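Local coordinates for protein alanyl-tRNA synthetase (Aquifex aeolicus, PDB 3G98) that charges tRNA with alanine as the full-length enzyme, its C-Ala domain, the part described here, bringing editing and aminoacylation functions together on one tRNA, at residues F9-G14 with K37-I42; N51-V56 with A85-G90; G74-G79 with P99-L104; V19-L24 with S44-K49. All blocks are in the same frame, centred on the assembly; numbering follows the deposited sequence.

Contact 1: residues F9-G14 with K37-I42; sequences FTLHYG and KDVVFI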
loop_
_atom_site.group_PDB
_atom_site.type_symbol
_atom_site.label_atom_id
_atom_site.label_comp_id
_atom_site.label_asym_id
_atom_site.label_seq_id
_atom_site.Cartn_x
_atom_site.Cartn_y
_atom_site.Cartn_z
ATOM N N PHE A 9 11.969 5.563 6.239
ATOM C CA PHE A 9 10.715 5.917 5.565
ATOM C C PHE A 9 9.617 6.309 6.552
ATOM O O PHE A 9 9.695 5.983 7.735
ATOM C CB PHE A 9 10.239 4.744 4.698
ATOM C CG PHE A 9 11.338 4.098 3.902
ATOM C CD1 PHE A 9 11.839 2.853 4.267
ATOM C CD2 PHE A 9 11.889 4.739 2.805
ATOM C CE1 PHE A 9 12.859 2.257 3.541
ATOM C CE2 PHE A 9 12.912 4.147 2.073
ATOM C CZ PHE A 9 13.395 2.907 2.441
ATOM N N THR A 10 8.601 7.022 6.060
ATOM C CA THR A 10 7.385 7.276 6.835
ATOM C C THR A 10 6.221 6.508 6.206
ATOM O O THR A 10 5.823 6.775 5.063
ATOM C CB THR A 10 7.030 8.783 6.913
ATOM O OG1 THR A 10 8.080 9.499 7.574
ATOM C CG2 THR A 10 5.730 8.997 7.684
ATOM N N LEU A 11 5.690 5.544 6.950
ATOM C CA LEU A 11 4.598 4.707 6.459
ATOM C C LEU A 11 3.236 5.248 6.877
ATOM O O LEU A 11 2.993 5.491 8.056
ATOM C CB LEU A 11 4.758 3.263 6.943
ATOM C CG LEU A 11 3.632 2.302 6.540
ATOM C CD1 LEU A 11 3.559 2.148 5.030
ATOM C CD2 LEU A 11 3.819 0.937 7.209
ATOM N N HIS A 12 2.367 5.458 5.890
ATOM C CA HIS A 12 0.974 5.831 6.128
ATOM C C HIS A 12 0.093 4.668 5.685
ATOM O O HIS A 12 0.172 4.207 4.535
ATOM C CB HIS A 12 0.598 7.094 5.340
ATOM C CG HIS A 12 1.517 8.249 5.580
ATOM N ND1 HIS A 12 1.350 9.125 6.632
ATOM C CD2 HIS A 12 2.619 8.667 4.912
ATOM C CE1 HIS A 12 2.312 10.032 6.602
ATOM N NE2 HIS A 12 3.094 9.777 5.568
ATOM N N TYR A 13 -0.750 4.178 6.580
ATOM C CA TYR A 13 -1.541 3.010 6.237
ATOM C C TYR A 13 -2.897 2.972 6.892
ATOM O O TYR A 13 -3.111 3.534 7.971
ATOM C CB TYR A 13 -0.767 1.716 6.528
ATOM C CG TYR A 13 -0.587 1.439 8.005
ATOM C CD1 TYR A 13 -1.516 0.678 8.703
ATOM C CD2 TYR A 13 0.505 1.953 8.703
ATOM C CE1 TYR A 13 -1.364 0.427 10.065
ATOM C CE2 TYR A 13 0.669 1.707 10.063
ATOM C CZ TYR A 13 -0.270 0.943 10.734
ATOM O OH TYR A 13 -0.119 0.695 12.081
ATOM N N GLY A 14 -3.820 2.286 6.234
ATOM C CA GLY A 14 -5.151 2.124 6.790
ATOM C C GLY A 14 -6.065 1.418 5.826
ATOM O O GLY A 14 -5.816 1.394 4.620
ATOM N N LYS A 37 9.986 10.883 1.467
ATOM C CA LYS A 37 10.232 9.573 2.061
ATOM C C LYS A 37 8.949 8.844 2.467
ATOM O O LYS A 37 8.976 7.996 3.352
ATOM C CB LYS A 37 11.151 9.707 3.278
ATOM C CG LYS A 37 10.620 10.640 4.358
ATOM C CD LYS A 37 11.574 10.724 5.540
ATOM C CE LYS A 37 11.408 9.534 6.472
ATOM N NZ LYS A 37 12.402 9.565 7.584
ATOM N N ASP A 38 7.833 9.164 1.814
ATOM C CA ASP A 38 6.540 8.564 2.152
ATOM C C ASP A 38 6.293 7.229 1.453
ATOM O O ASP A 38 6.587 7.074 0.272
ATOM C CB ASP A 38 5.399 9.515 1.786
ATOM C CG ASP A 38 5.443 10.814 2.565
ATOM O OD1 ASP A 38 5.770 10.788 3.772
ATOM O OD2 ASP A 38 5.144 11.865 1.965
ATOM N N VAL A 39 5.750 6.277 2.204
ATOM C CA VAL A 39 5.240 5.030 1.660
ATOM C C VAL A 39 3.788 4.947 2.121
ATOM O O VAL A 39 3.499 5.060 3.309
ATOM C CB VAL A 39 6.024 3.786 2.182
ATOM C CG1 VAL A 39 5.466 2.502 1.561
ATOM C CG2 VAL A 39 7.526 3.910 1.893
ATOM N N VAL A 40 2.870 4.769 1.182
ATOM C CA VAL A 40 1.446 4.753 1.513
ATOM C C VAL A 40 0.878 3.392 1.161
ATOM O O VAL A 40 1.010 2.935 0.020
ATOM C CB VAL A 40 0.687 5.833 0.720
ATOM C CG1 VAL A 40 -0.799 5.823 1.064
ATOM C CG2 VAL A 40 1.316 7.205 0.950
ATOM N N PHE A 41 0.269 2.729 2.138
ATOM C CA PHE A 41 -0.381 1.447 1.883
ATOM C C PHE A 41 -1.802 1.532 2.386
ATOM O O PHE A 41 -2.059 1.433 3.583
ATOM C CB PHE A 41 0.402 0.312 2.561
ATOM C CG PHE A 41 -0.246 -1.051 2.463
ATOM C CD1 PHE A 41 -0.862 -1.480 1.287
ATOM C CD2 PHE A 41 -0.207 -1.919 3.548
ATOM C CE1 PHE A 41 -1.441 -2.751 1.207
ATOM C CE2 PHE A 41 -0.770 -3.184 3.469
ATOM C CZ PHE A 41 -1.396 -3.595 2.295
ATOM N N ILE A 42 -2.737 1.756 1.473
ATOM C CA ILE A 42 -4.125 1.880 1.897
ATOM C C ILE A 42 -4.984 0.882 1.151
ATOM O O ILE A 42 -4.635 0.421 0.061
ATOM C CB ILE A 42 -4.687 3.313 1.746
ATOM C CG1 ILE A 42 -4.623 3.775 0.288
ATOM C CG2 ILE A 42 -3.950 4.276 2.682
ATOM C CD1 ILE A 42 -5.226 5.164 0.053
HETATM O O HOH W 1 12.084 7.328 9.016
#
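Leu11 and Val39 form the apolar centre of this parallel strand pair. Leu11 has CG anti to its backbone N (chi1 177°), and its CD1 crosses obliquely to lie 4.0 Å from Val39 CG1. On the other branch, Val39 CG2 meets Phe9 CB at 4.0 Å. Tyr13 and Phe41 extend the same face, which helix 98-110 covers through Leu105 and Val102. The backbones are tied by five N-H to O=C bonds. The bond from His12 N to Val39 O is 2.8 Å and runs almost along the carbonyl axis, as does the one from Phe41 N to His12 O. At the far end the bond from Gly14 N to Phe41 O stretches to 3.3 Å. Helix 21-31 connects the two strands in a beta-alpha-beta crossover and packs on Val40 and Ile42. Toward Thr10 that face is more polar. His12 turns its ring edge to Asp38, and His12 NE2 gives a weak bond of 3.4 Å to Asp38 OD1, with ring and carboxylate 71° apart. Asp38 OD2 is held by the backbone N of Thr35, and Thr10 OG1 by Asn5. An alanine at His12 removes the imidazole and would probably leave Asp38 OD1 less well held. At the polar edge, a water joins Lys37 NZ to Phe9 O. The register thus probably rests mainly on the backbone bonds, the weak His12-Asp38 pair adding little.

Contact 2: residues N51-V56 with A85-G90; sequences NFVIGV and ADLAQG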
loop_
_atom_site.group_PDB
_atom_site.type_symbol
_atom_site.label_atom_id
_atom_site.label_comp_id
_atom_site.label_asym_id
_atom_site.label_seq_id
_atom_site.Cartn_x
_atom_site.Cartn_y
_atom_site.Cartn_z
ATOM N N ASN A 51 -9.532 -4.089 -2.111
ATOM C CA ASN A 51 -8.698 -3.446 -3.116
ATOM C C ASN A 51 -7.619 -2.674 -2.375
ATOM O O ASN A 51 -7.886 -2.104 -1.325
ATOM C CB ASN A 51 -9.549 -2.507 -3.984
ATOM C CG ASN A 51 -8.758 -1.874 -5.118
ATOM O OD1 ASN A 51 -8.006 -0.925 -4.913
ATOM N ND2 ASN A 51 -8.943 -2.393 -6.332
ATOM N N PHE A 52 -6.405 -2.658 -2.915
ATOM C CA PHE A 52 -5.306 -2.037 -2.198
ATOM C C PHE A 52 -4.319 -1.325 -3.127
ATOM O O PHE A 52 -4.173 -1.678 -4.300
ATOM C CB PHE A 52 -4.587 -3.069 -1.314
ATOM C CG PHE A 52 -4.224 -4.329 -2.030
ATOM C CD1 PHE A 52 -5.148 -5.368 -2.151
ATOM C CD2 PHE A 52 -2.971 -4.474 -2.614
ATOM C CE1 PHE A 52 -4.832 -6.531 -2.818
ATOM C CE2 PHE A 52 -2.642 -5.638 -3.299
ATOM C CZ PHE A 52 -3.577 -6.672 -3.402
ATOM N N VAL A 53 -3.645 -0.323 -2.579
ATOM C CA VAL A 53 -2.730 0.508 -3.344
ATOM C C VAL A 53 -1.458 0.750 -2.537
ATOM O O VAL A 53 -1.504 0.924 -1.316
ATOM C CB VAL A 53 -3.355 1.883 -3.646
ATOM C CG1 VAL A 53 -2.319 2.826 -4.286
ATOM C CG2 VAL A 53 -4.613 1.741 -4.532
ATOM N N ILE A 54 -0.334 0.769 -3.232
ATOM C CA ILE A 54 0.934 1.203 -2.658
ATOM C C ILE A 54 1.410 2.383 -3.484
ATOM O O ILE A 54 1.539 2.281 -4.707
ATOM C CB ILE A 54 2.007 0.092 -2.714
ATOM C CG1 ILE A 54 1.577 -1.135 -1.908
ATOM C CG2 ILE A 54 3.353 0.624 -2.190
ATOM C CD1 ILE A 54 1.923 -1.057 -0.455
ATOM N N GLY A 55 1.624 3.513 -2.820
ATOM C CA GLY A 55 2.209 4.684 -3.471
ATOM C C GLY A 55 3.431 5.106 -2.689
ATOM O O GLY A 55 3.417 5.081 -1.459
ATOM N N VAL A 56 4.501 5.473 -3.388
ATOM C CA VAL A 56 5.709 5.926 -2.706
ATOM C C VAL A 56 6.143 7.286 -3.248
ATOM O O VAL A 56 5.812 7.643 -4.381
ATOM C CB VAL A 56 6.886 4.891 -2.793
ATOM C CG1 VAL A 56 6.455 3.517 -2.279
ATOM C CG2 VAL A 56 7.419 4.780 -4.198
ATOM N N ALA A 85 6.873 1.680 -10.414
ATOM C CA ALA A 85 7.695 1.682 -9.209
ATOM C C ALA A 85 7.191 2.654 -8.136
ATOM O O ALA A 85 7.456 2.457 -6.950
ATOM C CB ALA A 85 9.165 1.970 -9.557
ATOM N N ASP A 86 6.475 3.700 -8.544
ATOM C CA ASP A 86 6.045 4.709 -7.573
ATOM C C ASP A 86 4.586 4.572 -7.149
ATOM O O ASP A 86 4.187 5.141 -6.131
ATOM C CB ASP A 86 6.325 6.128 -8.077
ATOM C CG ASP A 86 5.493 6.490 -9.293
ATOM O OD1 ASP A 86 5.529 5.736 -10.291
ATOM O OD2 ASP A 86 4.802 7.532 -9.248
ATOM N N LEU A 87 3.812 3.808 -7.920
ATOM C CA LEU A 87 2.384 3.621 -7.654
ATOM C C LEU A 87 1.847 2.332 -8.290
ATOM O O LEU A 87 1.886 2.144 -9.517
ATOM C CB LEU A 87 1.584 4.830 -8.146
ATOM C CG LEU A 87 0.110 4.942 -7.737
ATOM C CD1 LEU A 87 -0.033 5.119 -6.226
ATOM C CD2 LEU A 87 -0.581 6.083 -8.479
ATOM N N ALA A 88 1.324 1.455 -7.446
ATOM C CA ALA A 88 0.808 0.157 -7.903
ATOM C C ALA A 88 -0.476 -0.199 -7.149
ATOM O O ALA A 88 -0.733 0.334 -6.075
ATOM C CB ALA A 88 1.866 -0.920 -7.703
ATOM N N GLN A 89 -1.281 -1.101 -7.711
ATOM C CA GLN A 89 -2.609 -1.380 -7.170
ATOM C C GLN A 89 -3.011 -2.822 -7.456
ATOM O O GLN A 89 -2.531 -3.428 -8.419
ATOM C CB GLN A 89 -3.625 -0.393 -7.776
ATOM C CG GLN A 89 -5.089 -0.588 -7.381
ATOM C CD GLN A 89 -5.939 0.646 -7.699
ATOM O OE1 GLN A 89 -5.633 1.399 -8.627
ATOM N NE2 GLN A 89 -6.996 0.863 -6.919
ATOM N N GLY A 90 -3.890 -3.370 -6.623
ATOM C CA GLY A 90 -4.357 -4.741 -6.823
ATOM C C GLY A 90 -5.666 -5.032 -6.112
ATOM O O GLY A 90 -6.192 -4.194 -5.363
#
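Strands 51-56 and 87-90 run antiparallel near the middle of the mixed sheet of this DHHA1-family domain. Phe52 and Gly90 form a hydrogen-bonded pair, with Phe52 N to Gly90 O at 2.9 Å and a return bond from Gly90 N to Phe52 O. Ile54 and Ala88 pair in the same way, and Val56 N to Asp86 O adds a fifth backbone bond. The tightest packing is at the two glycines. The Phe52 ring lies flat against Gly90, with chi1 of 50° placing CG between the backbone N and the carbonyl carbon. Gly90 CA sits over the ring face in a CH-pi contact, 4.2 Å from the Phe52 centroid. Gly90 O lies above the same face, nearer the rim. A CB on Gly90 would lie tight against Phe52 CZ. Ile70 of helix 66-76 closes this face over Phe52, Ile54 and Ala88. On the Gln89 face, Leu87 CD1 comes to 3.6 Å from Gly55 CA, and a CB on Gly55 would be tight against it as it lies. Leu87 CD1 also touches Val53 CG1 at 3.8 Å. Just before the strand, the buried Asp86 pairs its OD2 with Arg32 in a salt bridge. The looser side is that of the partly exposed Leu87 and Gln89. Gln89 is extended, crossing Val53 obliquely, with Val53 CG2 3.5 Å from Gln89 NE2. Its OE1 is taken by Arg25, and its NE2 also bonds to Pro21 O. The amide planes of Gln89 and Asn51 stand 80° apart, and Gln89 NE2 donates to an in-plane lone pair of Asn51 OD1 at 2.9 Å.

Contact 3: residues G74-G79 with P99-L104; sequences GKVLKG and PEAVKL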
loop_
_atom_site.group_PDB
_atom_site.type_symbol
_atom_site.label_atom_id
_atom_site.label_comp_id
_atom_site.label_asym_id
_atom_site.label_seq_id
_atom_site.Cartn_x
_atom_site.Cartn_y
_atom_site.Cartn_z
ATOM N N GLY A 74 -0.006 -8.234 -1.771
ATOM C CA GLY A 74 -1.070 -8.881 -2.530
ATOM C C GLY A 74 -1.207 -10.360 -2.205
ATOM O O GLY A 74 -2.319 -10.873 -2.046
ATOM N N LYS A 75 -0.079 -11.052 -2.104
ATOM C CA LYS A 75 -0.099 -12.472 -1.750
ATOM C C LYS A 75 -0.812 -12.714 -0.417
ATOM O O LYS A 75 -1.647 -13.614 -0.305
ATOM C CB LYS A 75 1.324 -13.037 -1.699
ATOM C CG LYS A 75 1.400 -14.453 -1.167
ATOM C CD LYS A 75 2.800 -15.008 -1.339
ATOM C CE LYS A 75 2.856 -16.486 -0.995
ATOM N NZ LYS A 75 4.203 -17.025 -1.300
ATOM N N VAL A 76 -0.479 -11.907 0.587
ATOM C CA VAL A 76 -1.107 -11.996 1.910
ATOM C C VAL A 76 -2.621 -11.759 1.847
ATOM O O VAL A 76 -3.403 -12.415 2.544
ATOM C CB VAL A 76 -0.439 -11.013 2.900
ATOM C CG1 VAL A 76 -1.188 -10.967 4.212
ATOM C CG2 VAL A 76 1.024 -11.407 3.122
ATOM N N LEU A 77 -3.032 -10.842 0.980
ATOM C CA LEU A 77 -4.439 -10.481 0.842
ATOM C C LEU A 77 -5.165 -11.386 -0.159
ATOM O O LEU A 77 -6.294 -11.096 -0.556
ATOM C CB LEU A 77 -4.559 -9.007 0.431
ATOM C CG LEU A 77 -4.034 -8.017 1.473
ATOM C CD1 LEU A 77 -4.102 -6.594 0.931
ATOM C CD2 LEU A 77 -4.853 -8.139 2.758
ATOM N N LYS A 78 -4.514 -12.487 -0.540
ATOM C CA LYS A 78 -5.055 -13.445 -1.505
ATOM C C LYS A 78 -5.438 -12.725 -2.794
ATOM O O LYS A 78 -6.572 -12.829 -3.275
ATOM C CB LYS A 78 -6.254 -14.200 -0.913
ATOM C CG LYS A 78 -5.929 -14.949 0.385
ATOM C CD LYS A 78 -4.939 -16.077 0.126
ATOM C CE LYS A 78 -4.755 -16.951 1.360
ATOM N NZ LYS A 78 -3.884 -18.126 1.034
ATOM N N GLY A 79 -4.482 -11.970 -3.331
ATOM C CA GLY A 79 -4.696 -11.220 -4.556
ATOM C C GLY A 79 -3.397 -10.933 -5.289
ATOM O O GLY A 79 -2.343 -11.484 -4.961
ATOM N N PRO A 99 -4.122 -6.435 8.536
ATOM C CA PRO A 99 -3.098 -6.260 9.571
ATOM C C PRO A 99 -1.831 -7.082 9.294
ATOM O O PRO A 99 -0.714 -6.606 9.518
ATOM C CB PRO A 99 -3.800 -6.740 10.845
ATOM C CG PRO A 99 -5.251 -6.545 10.574
ATOM C CD PRO A 99 -5.421 -6.838 9.109
ATOM N N GLU A 100 -2.007 -8.308 8.807
ATOM C CA GLU A 100 -0.880 -9.175 8.484
ATOM C C GLU A 100 -0.087 -8.628 7.283
ATOM O O GLU A 100 1.149 -8.714 7.240
ATOM C CB GLU A 100 -1.372 -10.597 8.218
ATOM C CG GLU A 100 -1.841 -11.359 9.469
ATOM C CD GLU A 100 -3.150 -10.848 10.086
ATOM O OE1 GLU A 100 -3.960 -10.184 9.399
ATOM O OE2 GLU A 100 -3.371 -11.121 11.285
ATOM N N ALA A 101 -0.794 -8.058 6.315
ATOM C CA ALA A 101 -0.134 -7.415 5.171
ATOM C C ALA A 101 0.694 -6.209 5.625
ATOM O O ALA A 101 1.796 -5.971 5.108
ATOM C CB ALA A 101 -1.167 -6.993 4.117
ATOM N N VAL A 102 0.162 -5.452 6.587
ATOM C CA VAL A 102 0.871 -4.282 7.119
ATOM C C VAL A 102 2.141 -4.719 7.840
ATOM O O VAL A 102 3.212 -4.123 7.651
ATOM C CB VAL A 102 -0.007 -3.443 8.078
ATOM C CG1 VAL A 102 0.850 -2.396 8.809
ATOM C CG2 VAL A 102 -1.137 -2.769 7.310
ATOM N N LYS A 103 2.026 -5.765 8.652
ATOM C CA LYS A 103 3.194 -6.305 9.347
ATOM C C LYS A 103 4.296 -6.693 8.357
ATOM O O LYS A 103 5.464 -6.328 8.546
ATOM C CB LYS A 103 2.786 -7.496 10.218
ATOM C CG LYS A 103 3.873 -8.017 11.143
ATOM C CD LYS A 103 3.329 -9.125 12.050
ATOM C CE LYS A 103 3.153 -10.434 11.275
ATOM N NZ LYS A 103 2.411 -11.481 12.035
ATOM N N LEU A 104 3.920 -7.411 7.298
ATOM C CA LEU A 104 4.858 -7.790 6.238
ATOM C C LEU A 104 5.513 -6.573 5.580
ATOM O O LEU A 104 6.717 -6.564 5.355
ATOM C CB LEU A 104 4.165 -8.647 5.164
ATOM C CG LEU A 104 5.029 -9.060 3.955
ATOM C CD1 LEU A 104 6.277 -9.807 4.400
ATOM C CD2 LEU A 104 4.249 -9.913 2.971
#
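Apolar contacts carry this small meeting of two helices. Val76 points at helix 98-110 and uses both methyls. CG1, anti to the backbone N (chi1 173°), lies against the backbone of the other helix, with Val76 CG1 3.6 Å from Ala101 N. It also touches Ala101 CB and Glu100 CB. Val76 CG2 reaches farther along the helix, to Leu104 CD2 at 3.6 Å, the two side chains crossing obliquely. Leu77 comes in beside Val76, and Leu77 CG lies 4.0 Å from Ala101 CB. The small Ala101 methyl is thus met by both Val76 CG1 and Leu77 CG. Glu100 joins through its CB, while its chain bends at chi2 and carries the carboxylate away. The meeting falls where helix 66-76 ends in a Schellman motif. Leu77 is the first residue to leave helical angles, and Lys78 is the C-prime residue with positive phi. The polar contacts are local to each helix or reach outside the pair. Gly79 N bonds back to Gly74 O at 2.7 Å, and Lys78 N to Lys75 O at 3.1 Å. Val76 O accepts a bond from Lys97 NZ. Backbone bonds also tie Leu77 to Ala94 and Lys78 to Lys93. Phe41 of strand 38-46 packs on Ala101 from the sheet.

Contact 4: residues V19-L24 with S44-K49; sequences VEPEEL and SRKGDK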
loop_
_atom_site.group_PDB
_atom_site.type_symbol
_atom_site.label_atom_id
_atom_site.label_comp_id
_atom_site.label_asym_id
_atom_site.label_seq_id
_atom_site.Cartn_x
_atom_site.Cartn_y
_atom_site.Cartn_z
ATOM N N VAL A 19 -14.660 2.369 -0.121
ATOM C CA VAL A 19 -14.027 3.361 -0.990
ATOM C C VAL A 19 -13.795 2.783 -2.381
ATOM O O VAL A 19 -13.312 1.661 -2.510
ATOM C CB VAL A 19 -12.692 3.863 -0.386
ATOM C CG1 VAL A 19 -11.905 4.660 -1.407
ATOM C CG2 VAL A 19 -12.969 4.704 0.858
ATOM N N GLU A 20 -14.141 3.539 -3.421
ATOM C CA GLU A 20 -13.938 3.067 -4.788
ATOM C C GLU A 20 -12.451 2.972 -5.120
ATOM O O GLU A 20 -11.654 3.797 -4.662
ATOM C CB GLU A 20 -14.671 3.962 -5.797
ATOM C CG GLU A 20 -16.181 4.002 -5.596
ATOM C CD GLU A 20 -16.817 2.621 -5.648
ATOM O OE1 GLU A 20 -16.276 1.736 -6.345
ATOM O OE2 GLU A 20 -17.860 2.421 -4.992
ATOM N N PRO A 21 -12.070 1.955 -5.907
ATOM C CA PRO A 21 -10.670 1.702 -6.254
ATOM C C PRO A 21 -9.994 2.931 -6.853
ATOM O O PRO A 21 -8.866 3.242 -6.499
ATOM C CB PRO A 21 -10.764 0.612 -7.325
ATOM C CG PRO A 21 -12.060 -0.055 -7.081
ATOM C CD PRO A 21 -12.980 0.976 -6.531
ATOM N N GLU A 22 -10.673 3.623 -7.762
ATOM C CA GLU A 22 -10.054 4.781 -8.416
ATOM C C GLU A 22 -9.863 5.943 -7.430
ATOM O O GLU A 22 -8.888 6.702 -7.522
ATOM C CB GLU A 22 -10.833 5.200 -9.666
ATOM C CG GLU A 22 -10.544 4.301 -10.888
ATOM C CD GLU A 22 -9.070 4.313 -11.304
ATOM O OE1 GLU A 22 -8.483 5.410 -11.403
ATOM O OE2 GLU A 22 -8.496 3.225 -11.538
ATOM N N GLU A 23 -10.782 6.047 -6.475
ATOM C CA GLU A 23 -10.707 7.046 -5.412
ATOM C C GLU A 23 -9.569 6.709 -4.443
ATOM O O GLU A 23 -8.810 7.580 -4.006
ATOM C CB GLU A 23 -12.042 7.108 -4.658
ATOM C CG GLU A 23 -13.181 7.734 -5.464
ATOM C CD GLU A 23 -14.529 7.654 -4.754
ATOM O OE1 GLU A 23 -14.636 6.975 -3.705
ATOM O OE2 GLU A 23 -15.488 8.274 -5.260
ATOM N N LEU A 24 -9.458 5.427 -4.115
ATOM C CA LEU A 24 -8.387 4.952 -3.263
ATOM C C LEU A 24 -7.028 5.269 -3.878
ATOM O O LEU A 24 -6.121 5.758 -3.200
ATOM C CB LEU A 24 -8.541 3.446 -3.060
ATOM C CG LEU A 24 -7.698 2.776 -1.991
ATOM C CD1 LEU A 24 -8.199 3.179 -0.625
ATOM C CD2 LEU A 24 -7.769 1.258 -2.186
ATOM N N SER A 44 -9.287 -0.732 0.642
ATOM C CA SER A 44 -10.722 -0.529 0.788
ATOM C C SER A 44 -11.401 -1.879 0.826
ATOM O O SER A 44 -11.235 -2.693 -0.089
ATOM C CB SER A 44 -11.275 0.272 -0.377
ATOM O OG SER A 44 -12.693 0.355 -0.302
ATOM N N ARG A 45 -12.142 -2.118 1.902
ATOM C CA ARG A 45 -12.906 -3.344 2.045
ATOM C C ARG A 45 -14.297 -3.123 1.466
ATOM O O ARG A 45 -15.002 -2.189 1.863
ATOM C CB ARG A 45 -13.030 -3.739 3.516
ATOM C CG ARG A 45 -13.637 -5.114 3.692
ATOM C CD ARG A 45 -13.992 -5.439 5.132
ATOM N NE ARG A 45 -14.601 -6.768 5.195
ATOM C CZ ARG A 45 -14.190 -7.757 5.983
ATOM N NH1 ARG A 45 -13.183 -7.569 6.824
ATOM N NH2 ARG A 45 -14.806 -8.929 5.941
ATOM N N LYS A 46 -14.682 -3.977 0.524
ATOM C CA LYS A 46 -16.062 -4.014 0.048
ATOM C C LYS A 46 -16.606 -5.417 0.273
ATOM O O LYS A 46 -16.425 -6.307 -0.565
ATOM C CB LYS A 46 -16.144 -3.627 -1.430
ATOM C CG LYS A 46 -15.885 -2.141 -1.682
ATOM C CD LYS A 46 -15.591 -1.841 -3.148
ATOM C CE LYS A 46 -16.854 -1.546 -3.943
ATOM N NZ LYS A 46 -16.525 -0.969 -5.284
ATOM N N GLY A 47 -17.250 -5.613 1.420
ATOM C CA GLY A 47 -17.743 -6.932 1.794
ATOM C C GLY A 47 -16.585 -7.896 1.957
ATOM O O GLY A 47 -15.708 -7.687 2.793
ATOM N N ASP A 48 -16.575 -8.954 1.157
ATOM C CA ASP A 48 -15.539 -9.977 1.280
ATOM C C ASP A 48 -14.391 -9.784 0.291
ATOM O O ASP A 48 -13.547 -10.671 0.116
ATOM C CB ASP A 48 -16.146 -11.377 1.153
ATOM C CG ASP A 48 -16.854 -11.820 2.421
ATOM O OD1 ASP A 48 -16.450 -11.376 3.522
ATOM O OD2 ASP A 48 -17.812 -12.616 2.316
ATOM N N LYS A 49 -14.356 -8.619 -0.348
ATOM C CA LYS A 49 -13.264 -8.288 -1.255
ATOM C C LYS A 49 -12.445 -7.131 -0.698
ATOM O O LYS A 49 -12.940 -6.336 0.110
ATOM C CB LYS A 49 -13.803 -7.930 -2.642
ATOM C CG LYS A 49 -14.597 -9.053 -3.300
ATOM C CD LYS A 49 -13.797 -10.352 -3.320
ATOM C CE LYS A 49 -14.631 -11.513 -3.852
ATOM N NZ LYS A 49 -15.128 -11.242 -5.223
#
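Helix 21-31 starts here beside the end of strand 38-46, within the beta-alpha-beta unit formed with strand 9-17. Glu20 is the N-cap residue, and its O accepts the bond from Leu24 N. Lys46 opens a type II' beta turn that runs to Lys49 and leads into strand 49-56. Glu20 and Lys46 cross at about a right angle, tip to tip. Glu20 sets off away from the strand, but the chain bends at chi2 (-57°) and brings the carboxylate back. Lys46 points towards the helix start and bends at chi3. Lys46 NZ meets Glu20 OE1 at 2.9 Å in a salt bridge, from above the carboxylate plane. Glu20 OE2 is farther from Lys46 NZ, at 3.7 Å. An alanine at Glu20 removes the carboxylate and would probably leave the Lys46 ammonium less well fixed at the helix start. Deeper in, Leu24 points at the strand and lays CD2 beside Ser44, with Leu24 CD2 3.8 Å from Ser44 N. CD2 also nears Ser44 CB. Asn51 and Val53 of the next strand touch Leu24 as well. Arg45 points away from the helix and makes a salt bridge with Asp96. Ser44 turns towards Val19 with OG anti to its own N (chi1 174°). Its hydroxyl donates to an in-plane lone pair of Val19 O, and the Ser44 OG to Val19 O distance is 2.6 Å.

In the fold
All four contacts belong to one mixed sheet and the helices packed on it. Contacts 1 and 2 are neighbours in the sheet, with centres about 11 Å apart. Strands 38-46 and 49-56 join them through backbone bonds, such as Val40 N to Gly55 O. Contact 4 also uses strand 38-46, and its segments alternate with those of contact 1 along the chain. Contact 3 pairs helices 66-76 and 98-110 and interleaves with contact 2. Its Leu77 and Gly74 pack on Phe52. Contacts 3 and 4 do not touch, their centres lying about 15 Å apart. Strands 38-46 and 49-56 thus tie early and late parts of the chain into one compact domain.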